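Local coordinates for protein (S)-ureidoglycine--glyoxylate transaminase (Bacillus subtilis, PDB 3ISL) that uses pyridoxal 5'-phosphate to transfer the amino group of (S)-ureidoglycine to glyoxylate, giving oxalurate and glycine in purine catabolism, at residues Val143-Thr147 and Val174-Gly178; Trp119-Phe123 and Ser148-Pro154; Gln197-Ser201 and Met367-Cys371; Leu155-Glu160 and Glu186-Asp190. One frame throughout, in Å; residues are numbered along the deposited sequence.

Contact 1: residues Val143-Thr147 and Val174-Gly178. With PLP (pyridoxal-5'-phosphate), chain C.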
loop_
_atom_site.group_PDB
_atom_site.type_symbol
_atom_site.label_atom_id
_atom_site.label_comp_id
_atom_site.label_asym_id
_atom_site.label_seq_id
_atom_site.Cartn_x
_atom_site.Cartn_y
_atom_site.Cartn_z
ATOM N N VAL A 143 17.049 14.134 1.205
ATOM C CA VAL A 143 15.732 14.610 0.763
ATOM C C VAL A 143 15.979 15.700 -0.329
ATOM O O VAL A 143 16.792 16.597 -0.140
ATOM C CB VAL A 143 14.905 15.206 1.917
ATOM C CG1 VAL A 143 13.477 15.678 1.390
ATOM C CG2 VAL A 143 14.752 14.227 3.071
ATOM N N HIS A 144 15.318 15.583 -1.476
ATOM C CA HIS A 144 15.364 16.666 -2.511
ATOM C C HIS A 144 14.671 17.938 -2.054
ATOM O O HIS A 144 15.275 19.059 -2.079
ATOM C CB HIS A 144 14.740 16.162 -3.865
ATOM C CG HIS A 144 14.967 17.086 -5.037
ATOM N ND1 HIS A 144 14.189 17.027 -6.174
ATOM C CD2 HIS A 144 15.826 18.134 -5.214
ATOM C CE1 HIS A 144 14.579 17.972 -7.024
ATOM N NE2 HIS A 144 15.606 18.627 -6.490
ATOM N N GLY A 145 13.405 17.803 -1.676
ATOM C CA GLY A 145 12.606 18.961 -1.243
ATOM C C GLY A 145 11.986 18.633 0.132
ATOM O O GLY A 145 11.253 17.632 0.268
ATOM N N GLU A 146 12.286 19.442 1.156
ATOM C CA GLU A 146 11.667 19.238 2.509
ATOM C C GLU A 146 10.452 20.102 2.596
ATOM O O GLU A 146 10.606 21.355 2.650
ATOM C CB GLU A 146 12.563 19.803 3.646
ATOM C CG GLU A 146 13.647 18.917 4.154
ATOM C CD GLU A 146 13.128 17.780 4.993
ATOM O OE1 GLU A 146 11.973 17.829 5.449
ATOM O OE2 GLU A 146 13.894 16.840 5.234
ATOM N N THR A 147 9.262 19.484 2.667
ATOM C CA THR A 147 8.055 20.226 2.760
ATOM C C THR A 147 7.950 20.789 4.136
ATOM O O THR A 147 7.249 21.781 4.308
ATOM C CB THR A 147 6.763 19.388 2.499
ATOM O OG1 THR A 147 6.782 18.236 3.343
ATOM C CG2 THR A 147 6.714 18.933 1.073
ATOM N N VAL A 174 10.055 12.661 -3.068
ATOM C CA VAL A 174 8.633 12.380 -2.906
ATOM C C VAL A 174 7.789 13.659 -3.165
ATOM O O VAL A 174 6.731 13.599 -3.762
ATOM C CB VAL A 174 8.352 11.773 -1.496
ATOM C CG1 VAL A 174 6.939 12.054 -1.060
ATOM C CG2 VAL A 174 8.696 10.251 -1.425
ATOM N N ALA A 175 8.265 14.799 -2.665
ATOM C CA ALA A 175 7.539 16.037 -2.769
ATOM C C ALA A 175 7.814 16.775 -4.050
ATOM O O ALA A 175 7.156 17.767 -4.301
ATOM C CB ALA A 175 7.922 16.973 -1.613
ATOM N N THR A 176 8.882 16.432 -4.747
ATOM C CA THR A 176 9.289 17.207 -5.942
ATOM C C THR A 176 8.913 16.477 -7.245
ATOM O O THR A 176 8.666 17.117 -8.251
ATOM C CB THR A 176 10.794 17.528 -5.971
ATOM O OG1 THR A 176 11.477 16.302 -5.819
ATOM C CG2 THR A 176 11.149 18.422 -4.783
ATOM N N ILE A 177 8.833 15.146 -7.226
ATOM C CA ILE A 177 8.660 14.480 -8.517
ATOM C C ILE A 177 7.339 14.932 -9.185
ATOM O O ILE A 177 6.258 14.971 -8.522
ATOM C CB ILE A 177 8.653 12.919 -8.337
ATOM C CG1 ILE A 177 8.906 12.162 -9.694
ATOM C CG2 ILE A 177 7.327 12.402 -7.555
ATOM C CD1 ILE A 177 10.192 12.624 -10.502
ATOM N N GLY A 178 7.402 15.246 -10.499
ATOM C CA GLY A 178 6.251 15.732 -11.278
ATOM C C GLY A 178 5.861 17.210 -11.061
ATOM O O GLY A 178 4.919 17.711 -11.682
HETATM N N1 PLP C . 9.192 12.264 2.182
HETATM C C2 PLP C . 8.895 13.681 1.911
HETATM C C2A PLP C . 9.836 14.637 1.480
HETATM C C3 PLP C . 7.608 14.209 2.078
HETATM O O3 PLP C . 7.328 15.526 1.818
HETATM C C4 PLP C . 6.542 13.435 2.480
HETATM C C4A PLP C . 5.114 14.089 2.626
HETATM C C5 PLP C . 6.773 12.089 2.735
HETATM C C6 PLP C . 8.065 11.485 2.613
HETATM C C5A PLP C . 5.602 11.303 3.223
HETATM O O4P PLP C . 5.409 10.212 2.451
HETATM P P PLP C . 4.126 9.402 2.891
HETATM O O1P PLP C . 3.288 10.156 3.918
HETATM O O2P PLP C . 4.832 7.978 3.378
HETATM O O3P PLP C . 3.235 9.021 1.518
HETATM O O HOH W 1 11.523 15.575 -1.733
#
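This is a small, fully buried contact beside the bound cofactor, between the end of strand 139-143 with the short strand 145-146 that follows it, and the loop after strand 168-172. One direct hydrogen bond joins them: H144 ND1 lies 2.8 Å from T176 OG1, and either group could donate. Next to it the T176 methyl CG2 packs 3.9 Å from G145 CA; a side chain on G145 would clash with that methyl, so glycine fits here. A water accepts from G145 N at 2.9 Å and, weakly, from A175 N at 3.5 Å. In fold type I PLP enzymes, loops at these strand ends form the cofactor pocket, and both segments contribute to it. T147 OG1 is hydrogen-bonded to the phenolic O3 of PLP at 3.2 Å, while T147 CG2 packs on A175 CB at 3.5 Å. The small A175 can sit close to the cofactor, its CB 3.8 Å from PLP O3, and V174 CG1 presents an apolar surface 3.8 Å from PLP C5.

Contact 2: residues Trp119-Phe123 and Ser148-Pro154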
loop_
_atom_site.group_PDB
_atom_site.type_symbol
_atom_site.label_atom_id
_atom_site.label_comp_id
_atom_site.label_asym_id
_atom_site.label_seq_id
_atom_site.Cartn_x
_atom_site.Cartn_y
_atom_site.Cartn_z
ATOM N N TRP A 119 16.874 24.832 10.085
ATOM C CA TRP A 119 15.632 24.703 9.361
ATOM C C TRP A 119 15.301 26.041 8.716
ATOM O O TRP A 119 15.320 27.084 9.384
ATOM C CB TRP A 119 14.497 24.162 10.233
ATOM C CG TRP A 119 14.620 22.713 10.529
ATOM C CD1 TRP A 119 15.762 21.967 10.530
ATOM C CD2 TRP A 119 13.554 21.820 10.878
ATOM N NE1 TRP A 119 15.473 20.661 10.873
ATOM C CE2 TRP A 119 14.121 20.539 11.056
ATOM C CE3 TRP A 119 12.172 21.974 11.032
ATOM C CZ2 TRP A 119 13.361 19.420 11.408
ATOM C CZ3 TRP A 119 11.402 20.846 11.358
ATOM C CH2 TRP A 119 12.017 19.593 11.552
ATOM N N GLY A 120 15.083 25.985 7.401
ATOM C CA GLY A 120 14.798 27.159 6.584
ATOM C C GLY A 120 15.973 27.498 5.684
ATOM O O GLY A 120 15.870 28.385 4.834
ATOM N N THR A 121 17.105 26.820 5.882
ATOM C CA THR A 121 18.260 27.009 5.010
ATOM C C THR A 121 18.613 25.632 4.403
ATOM O O THR A 121 17.931 24.604 4.716
ATOM C CB THR A 121 19.501 27.621 5.775
ATOM O OG1 THR A 121 20.145 26.601 6.539
ATOM C CG2 THR A 121 19.102 28.792 6.736
ATOM N N VAL A 122 19.648 25.597 3.558
ATOM C CA VAL A 122 20.185 24.332 2.995
ATOM C C VAL A 122 21.725 24.336 3.183
ATOM O O VAL A 122 22.289 25.362 3.478
ATOM C CB VAL A 122 19.809 24.097 1.468
ATOM C CG1 VAL A 122 18.270 24.092 1.224
ATOM C CG2 VAL A 122 20.527 25.109 0.507
ATOM N N PHE A 123 22.385 23.210 2.930
ATOM C CA PHE A 123 23.859 23.117 2.911
ATOM C C PHE A 123 24.516 23.759 1.675
ATOM O O PHE A 123 23.944 23.737 0.600
ATOM C CB PHE A 123 24.275 21.641 2.951
ATOM C CG PHE A 123 23.863 20.941 4.229
ATOM C CD1 PHE A 123 24.673 21.005 5.349
ATOM C CD2 PHE A 123 22.662 20.244 4.297
ATOM C CE1 PHE A 123 24.307 20.344 6.539
ATOM C CE2 PHE A 123 22.268 19.561 5.447
ATOM C CZ PHE A 123 23.101 19.621 6.596
ATOM N N SER A 148 8.613 20.160 5.110
ATOM C CA SER A 148 8.546 20.612 6.490
ATOM C C SER A 148 9.113 22.031 6.608
ATOM O O SER A 148 8.689 22.802 7.425
ATOM C CB SER A 148 9.311 19.633 7.432
ATOM O OG SER A 148 10.715 19.590 7.094
ATOM N N THR A 149 10.103 22.353 5.800
ATOM C CA THR A 149 10.775 23.653 5.882
ATOM C C THR A 149 10.560 24.499 4.616
ATOM O O THR A 149 10.807 25.674 4.612
ATOM C CB THR A 149 12.276 23.532 6.217
ATOM O OG1 THR A 149 13.030 23.047 5.101
ATOM C CG2 THR A 149 12.527 22.636 7.492
ATOM N N GLY A 150 10.043 23.890 3.566
ATOM C CA GLY A 150 9.846 24.561 2.271
ATOM C C GLY A 150 11.103 24.800 1.443
ATOM O O GLY A 150 11.084 25.653 0.549
ATOM N N ARG A 151 12.199 24.093 1.738
ATOM C CA ARG A 151 13.462 24.297 1.013
ATOM C C ARG A 151 13.680 23.148 0.083
ATOM O O ARG A 151 13.290 22.053 0.388
ATOM C CB ARG A 151 14.682 24.425 1.958
ATOM C CG ARG A 151 14.572 25.602 2.931
ATOM C CD ARG A 151 14.570 26.942 2.194
ATOM N NE ARG A 151 13.284 27.564 1.904
ATOM C CZ ARG A 151 12.370 27.838 2.818
ATOM N NH1 ARG A 151 12.607 27.419 4.026
ATOM N NH2 ARG A 151 11.241 28.467 2.548
ATOM N N ILE A 152 14.197 23.475 -1.097
ATOM C CA ILE A 152 14.659 22.527 -2.073
ATOM C C ILE A 152 16.182 22.641 -2.140
ATOM O O ILE A 152 16.763 23.761 -2.123
ATOM C CB ILE A 152 13.923 22.693 -3.453
ATOM C CG1 ILE A 152 14.206 21.507 -4.376
ATOM C CG2 ILE A 152 14.163 24.016 -4.092
ATOM C CD1 ILE A 152 13.284 21.498 -5.700
ATOM N N HIS A 153 16.819 21.477 -2.159
ATOM C CA HIS A 153 18.313 21.347 -2.130
ATOM C C HIS A 153 18.922 21.010 -3.509
ATOM O O HIS A 153 18.425 20.080 -4.156
ATOM C CB HIS A 153 18.702 20.231 -1.160
ATOM C CG HIS A 153 20.045 20.434 -0.561
ATOM N ND1 HIS A 153 20.229 20.710 0.778
ATOM C CD2 HIS A 153 21.262 20.524 -1.137
ATOM C CE1 HIS A 153 21.508 20.915 1.010
ATOM N NE2 HIS A 153 22.155 20.818 -0.138
ATOM N N PRO A 154 19.979 21.762 -3.974
ATOM C CA PRO A 154 20.726 21.394 -5.172
ATOM C C PRO A 154 21.334 19.995 -5.019
ATOM O O PRO A 154 21.938 19.655 -3.946
ATOM C CB PRO A 154 21.846 22.478 -5.241
ATOM C CG PRO A 154 21.173 23.655 -4.633
ATOM C CD PRO A 154 20.425 23.086 -3.472
HETATM O O HOH W 2 15.522 23.705 5.695
#
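V122 lies against H153, its CG2 over one face of the imidazole and its CB 3.5 Å from H153 ND1. The other methyl, V122 CG1, meets R151 CB and I152 O, both at 3.7 Å, so a compact beta-branched residue packs against strand 151-152. The two segments run almost in the same direction, 13° apart end to end, yet they meet through side chains and water rather than as paired strands. One water ties them together: it accepts from G120 N at 2.9 Å and from T149 OG1 at 2.6 Å, and donates to T121 O at 2.8 Å. G120 takes backbone angles that would jam a side chain against the preceding carbonyl, which calls for glycine; its bare CA lies at the edge of the R151 guanidinium, and G120 O is 3.3 Å from R151 CD. At one end W119 CE3 packs on T149 CG2 at 3.6 Å; at the other the rings of F123 and H153 meet rim to rim. W119 also leans on helix 96-107, F123 and H153 both touch I128 of helix 125-135, and strand 151-152 pairs with strand 145-146, so the loop after strand 111-116 closes over this hairpin.

Contact 3: residues Gln197-Ser201 and Met367-Cys371. With PLP (pyridoxal-5'-phosphate), chain C.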
loop_
_atom_site.group_PDB
_atom_site.type_symbol
_atom_site.label_atom_id
_atom_site.label_comp_id
_atom_site.label_asym_id
_atom_site.label_seq_id
_atom_site.Cartn_x
_atom_site.Cartn_y
_atom_site.Cartn_z
ATOM N N GLN A 197 0.818 11.202 -4.030
ATOM C CA GLN A 197 -0.282 12.037 -3.582
ATOM C C GLN A 197 0.106 13.512 -3.532
ATOM O O GLN A 197 -0.675 14.353 -3.007
ATOM C CB GLN A 197 -0.800 11.590 -2.201
ATOM C CG GLN A 197 0.234 11.972 -0.998
ATOM C CD GLN A 197 1.282 10.874 -0.711
ATOM O OE1 GLN A 197 1.476 9.967 -1.522
ATOM N NE2 GLN A 197 1.934 10.949 0.452
ATOM N N LYS A 198 1.312 13.808 -4.029
ATOM C CA LYS A 198 1.883 15.159 -4.098
ATOM C C LYS A 198 1.826 15.709 -5.520
ATOM O O LYS A 198 0.756 15.747 -6.069
ATOM C CB LYS A 198 3.247 15.227 -3.417
ATOM C CG LYS A 198 3.022 14.988 -1.834
ATOM C CD LYS A 198 4.282 15.078 -0.923
ATOM C CE LYS A 198 3.953 14.413 0.406
ATOM N NZ LYS A 198 4.746 14.754 1.574
ATOM N N CYS A 199 2.922 16.136 -6.126
ATOM C CA CYS A 199 2.784 16.709 -7.436
ATOM C C CYS A 199 2.156 15.841 -8.544
ATOM O O CYS A 199 1.776 16.383 -9.608
ATOM C CB CYS A 199 4.143 17.248 -7.867
ATOM S SG CYS A 199 4.655 18.491 -6.713
ATOM N N LEU A 200 2.151 14.520 -8.344
ATOM C CA LEU A 200 1.508 13.555 -9.248
ATOM C C LEU A 200 -0.043 13.482 -9.143
ATOM O O LEU A 200 -0.719 13.036 -10.062
ATOM C CB LEU A 200 2.135 12.114 -9.075
ATOM C CG LEU A 200 3.670 12.071 -9.403
ATOM C CD1 LEU A 200 4.044 10.582 -9.358
ATOM C CD2 LEU A 200 4.031 12.705 -10.807
ATOM N N SER A 201 -0.597 13.956 -8.033
ATOM C CA SER A 201 -2.058 13.972 -7.844
ATOM C C SER A 201 -2.651 12.587 -8.130
ATOM O O SER A 201 -3.659 12.439 -8.843
ATOM C CB SER A 201 -2.712 15.051 -8.746
ATOM O OG SER A 201 -2.501 16.293 -8.116
ATOM N N MET A 367 0.521 21.964 -5.575
ATOM C CA MET A 367 1.059 20.767 -6.197
ATOM C C MET A 367 0.051 20.093 -7.131
ATOM O O MET A 367 -1.109 19.894 -6.727
ATOM C CB MET A 367 1.366 19.706 -5.086
ATOM C CG MET A 367 2.483 20.146 -4.069
ATOM S SD MET A 367 2.468 19.010 -2.701
ATOM C CE MET A 367 4.202 19.124 -2.165
ATOM N N GLY A 368 0.491 19.646 -8.328
ATOM C CA GLY A 368 -0.356 18.825 -9.118
ATOM C C GLY A 368 -1.676 19.481 -9.496
ATOM O O GLY A 368 -1.723 20.669 -9.882
ATOM N N TYR A 369 -2.763 18.730 -9.373
ATOM C CA TYR A 369 -4.076 19.222 -9.813
ATOM C C TYR A 369 -4.543 20.403 -8.949
ATOM O O TYR A 369 -5.346 21.206 -9.393
ATOM C CB TYR A 369 -5.111 18.099 -9.730
ATOM C CG TYR A 369 -6.415 18.526 -10.389
ATOM C CD1 TYR A 369 -6.494 18.651 -11.801
ATOM C CD2 TYR A 369 -7.515 18.856 -9.629
ATOM C CE1 TYR A 369 -7.648 19.067 -12.419
ATOM C CE2 TYR A 369 -8.701 19.304 -10.249
ATOM C CZ TYR A 369 -8.745 19.421 -11.641
ATOM O OH TYR A 369 -9.922 19.827 -12.255
ATOM N N SER A 370 -4.128 20.436 -7.675
ATOM C CA SER A 370 -4.359 21.583 -6.760
ATOM C C SER A 370 -3.641 22.893 -7.178
ATOM O O SER A 370 -3.992 24.048 -6.720
ATOM C CB SER A 370 -3.877 21.146 -5.359
ATOM O OG SER A 370 -4.884 20.325 -4.715
ATOM N N CYS A 371 -2.629 22.737 -8.035
ATOM C CA CYS A 371 -1.835 23.872 -8.481
ATOM C C CYS A 371 -2.572 24.480 -9.680
ATOM O O CYS A 371 -2.208 24.225 -10.855
ATOM C CB CYS A 371 -0.420 23.414 -8.864
ATOM S SG CYS A 371 0.631 24.783 -9.315
HETATM N N1 PLP C . 9.192 12.264 2.182
HETATM C C2 PLP C . 8.895 13.681 1.911
HETATM C C2A PLP C . 9.836 14.637 1.480
HETATM C C3 PLP C . 7.608 14.209 2.078
HETATM O O3 PLP C . 7.328 15.526 1.818
HETATM C C4 PLP C . 6.542 13.435 2.480
HETATM C C4A PLP C . 5.114 14.089 2.626
HETATM C C5 PLP C . 6.773 12.089 2.735
HETATM C C6 PLP C . 8.065 11.485 2.613
HETATM C C5A PLP C . 5.602 11.303 3.223
HETATM O O4P PLP C . 5.409 10.212 2.451
HETATM P P PLP C . 4.126 9.402 2.891
HETATM O O1P PLP C . 3.288 10.156 3.918
HETATM O O2P PLP C . 4.832 7.978 3.378
HETATM O O3P PLP C . 3.235 9.021 1.518
#
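Two backbones almost touch here: the CA atoms of C199 and G368 are 4.1 Å apart, and C199 O lies 3.3 Å from G368 CA. A side chain on G368 would clash with both C199 O and S201 OG, and its positive phi favours glycine as well. The first segment is compact because K198 to S201 form a type I beta turn, closed by S201 N to K198 O at 3.0 Å. S201, the last residue of the turn, directs its CA-CB bond toward the second segment, where OG accepts a nearly straight hydrogen bond from Y369 N at 2.8 Å, at the start of the 3-10 segment 369-370; the same hydroxyl is hydrogen-bonded to the carbonyl of E21. The small C199 and the long, flexible M367 fill the remaining gap with their sulphur-bearing side chains: M367 CG packs on C199 SG at 3.8 Å, and M367 SD reaches K198 CB at 3.9 Å. From there the extended K198 side chain leads away to the cofactor, its NZ 1.3 Å from C4A of PLP, while Q197 NE2 donates to the phosphate O3P at 2.6 Å. This covalent linkage is the internal aldimine, the resting form of PLP-dependent aminotransferases, here in the fold type I active site of the class-V family.

Contact 4: residues Leu155-Glu160 and Glu186-Asp190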
loop_
_atom_site.group_PDB
_atom_site.type_symbol
_atom_site.label_atom_id
_atom_site.label_comp_id
_atom_site.label_asym_id
_atom_site.label_seq_id
_atom_site.Cartn_x
_atom_site.Cartn_y
_atom_site.Cartn_z
ATOM N N LEU A 155 21.151 19.168 -6.041
ATOM C CA LEU A 155 21.648 17.787 -5.981
ATOM C C LEU A 155 22.827 17.394 -6.904
ATOM O O LEU A 155 23.431 16.375 -6.674
ATOM C CB LEU A 155 20.491 16.785 -6.203
ATOM C CG LEU A 155 19.287 16.911 -5.261
ATOM C CD1 LEU A 155 18.264 15.878 -5.690
ATOM C CD2 LEU A 155 19.630 16.829 -3.729
ATOM N N LYS A 156 23.073 18.128 -7.979
ATOM C CA LYS A 156 23.988 17.667 -9.020
ATOM C C LYS A 156 25.436 17.535 -8.473
ATOM O O LYS A 156 26.126 16.532 -8.731
ATOM C CB LYS A 156 23.985 18.633 -10.247
ATOM C CG LYS A 156 24.905 18.284 -11.492
ATOM C CD LYS A 156 24.490 19.241 -12.712
ATOM C CE LYS A 156 25.350 19.140 -14.006
ATOM N NZ LYS A 156 25.575 17.700 -14.223
ATOM N N ALA A 157 25.897 18.570 -7.785
ATOM C CA ALA A 157 27.314 18.567 -7.322
ATOM C C ALA A 157 27.513 17.376 -6.337
ATOM O O ALA A 157 28.552 16.668 -6.347
ATOM C CB ALA A 157 27.698 19.960 -6.714
ATOM N N ILE A 158 26.468 17.100 -5.581
ATOM C CA ILE A 158 26.520 16.027 -4.589
ATOM C C ILE A 158 26.550 14.643 -5.272
ATOM O O ILE A 158 27.382 13.824 -4.966
ATOM C CB ILE A 158 25.345 16.157 -3.583
ATOM C CG1 ILE A 158 25.617 17.369 -2.698
ATOM C CG2 ILE A 158 25.222 14.813 -2.695
ATOM C CD1 ILE A 158 24.370 17.876 -1.940
ATOM N N GLY A 159 25.670 14.418 -6.224
ATOM C CA GLY A 159 25.693 13.183 -7.010
ATOM C C GLY A 159 26.992 12.959 -7.763
ATOM O O GLY A 159 27.523 11.852 -7.758
ATOM N N GLU A 160 27.539 14.005 -8.366
ATOM C CA GLU A 160 28.862 13.902 -8.984
ATOM C C GLU A 160 29.957 13.459 -8.031
ATOM O O GLU A 160 30.801 12.609 -8.402
ATOM C CB GLU A 160 29.239 15.199 -9.707
ATOM C CG GLU A 160 28.602 15.070 -11.098
ATOM C CD GLU A 160 28.445 16.345 -11.843
ATOM O OE1 GLU A 160 28.677 17.441 -11.274
ATOM O OE2 GLU A 160 28.077 16.227 -13.041
ATOM N N GLU A 186 21.153 12.920 -15.166
ATOM C CA GLU A 186 22.006 14.102 -15.172
ATOM C C GLU A 186 22.639 14.403 -13.809
ATOM O O GLU A 186 23.746 14.913 -13.759
ATOM C CB GLU A 186 21.233 15.334 -15.637
ATOM C CG GLU A 186 21.445 15.563 -17.092
ATOM C CD GLU A 186 20.830 16.886 -17.609
ATOM O OE1 GLU A 186 19.951 16.778 -18.516
ATOM O OE2 GLU A 186 21.207 17.989 -17.084
ATOM N N TRP A 187 21.934 14.099 -12.714
ATOM C CA TRP A 187 22.436 14.473 -11.400
ATOM C C TRP A 187 23.156 13.315 -10.729
ATOM O O TRP A 187 23.513 13.406 -9.561
ATOM C CB TRP A 187 21.286 15.002 -10.538
ATOM C CG TRP A 187 20.684 16.260 -11.060
ATOM C CD1 TRP A 187 21.190 17.094 -12.025
ATOM C CD2 TRP A 187 19.461 16.860 -10.617
ATOM N NE1 TRP A 187 20.368 18.160 -12.198
ATOM C CE2 TRP A 187 19.300 18.054 -11.347
ATOM C CE3 TRP A 187 18.491 16.493 -9.683
ATOM C CZ2 TRP A 187 18.159 18.904 -11.203
ATOM C CZ3 TRP A 187 17.363 17.342 -9.514
ATOM C CH2 TRP A 187 17.232 18.550 -10.270
ATOM N N LYS A 188 23.324 12.206 -11.466
ATOM C CA LYS A 188 24.050 11.052 -11.010
ATOM C C LYS A 188 23.409 10.552 -9.716
ATOM O O LYS A 188 24.090 10.229 -8.740
ATOM C CB LYS A 188 25.546 11.374 -10.765
ATOM C CG LYS A 188 26.329 11.985 -11.968
ATOM C CD LYS A 188 26.319 11.160 -13.230
ATOM C CE LYS A 188 27.602 11.367 -14.063
ATOM N NZ LYS A 188 27.830 12.807 -14.272
ATOM N N ILE A 189 22.095 10.523 -9.718
ATOM C CA ILE A 189 21.340 9.859 -8.658
ATOM C C ILE A 189 21.282 8.371 -8.966
ATOM O O ILE A 189 20.912 7.942 -10.101
ATOM C CB ILE A 189 19.908 10.473 -8.546
ATOM C CG1 ILE A 189 20.001 11.960 -8.186
ATOM C CG2 ILE A 189 18.980 9.627 -7.611
ATOM C CD1 ILE A 189 18.556 12.706 -8.161
ATOM N N ASP A 190 21.658 7.584 -7.965
ATOM C CA ASP A 190 21.655 6.135 -8.093
ATOM C C ASP A 190 20.303 5.478 -7.810
ATOM O O ASP A 190 19.956 4.466 -8.432
ATOM C CB ASP A 190 22.758 5.535 -7.205
ATOM C CG ASP A 190 24.139 6.049 -7.552
ATOM O OD1 ASP A 190 24.608 5.692 -8.662
ATOM O OD2 ASP A 190 24.750 6.783 -6.707
#
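W187 has the largest area buried in this contact, its indole spread along the start of helix 156-164. L155 CB lies 4.0 Å from W187 CE3 and K156 CB 3.7 Å from W187 CD1, so the same side of the indole is met by buried L155 near its six-membered ring and by the CB of exposed K156 near its five-membered ring. L155, just before the helix, faces the core: its CD1 also packs on I189 CD1 at 4.0 Å, and both side chains rest on V171 of strand 168-172. This is the layering of an alpha/beta domain. Helix 156-164 belongs to the beta-alpha-beta crossover between the parallel neighbours 139-143 and 168-172, and the 186-190 loop leads into the next parallel strand, 191-193. Further along the helix G159 allows close backbone approach, its CA making a CA-H...O contact with W187 O at 3.4 Å; a CB there would collide with that carbonyl. Near the surface, K156 uses its long chain to pair with E160 one turn on, NZ to OE2 at 3.1 Å, and to make a weak hydrogen bond to E186 O, 3.4 Å from the same NZ. K188, in a left-handed backbone conformation, extends this network with a long salt bridge, its NZ 3.6 Å from E160 OE2, while K188 CB sits 3.6 Å from G159 O.

In the fold
Contacts 1, 2 and 4 interlock in the alpha/beta domain around the parallel strands 139-143 and 168-172. Contacts 1 and 2, with centres 11 Å apart, share the small antiparallel sheet of strands 145-146 and 151-152, and their segments alternate along the chain. Contact 4 follows directly from contact 2, where strand 151-152 leads to helix 156-164, and meets contact 1 where H144 packs on L155 and W187. Contact 3 comes last, bringing in residues 367-371 from far along the chain; its centre is 12 Å from that of contact 1, with C199 touching A175 and I177, but about 25 Å from that of contact 4. Contacts 1 and 3 both touch PLP, which T267 of the second subunit also binds, so the pocket is completed in the homodimer.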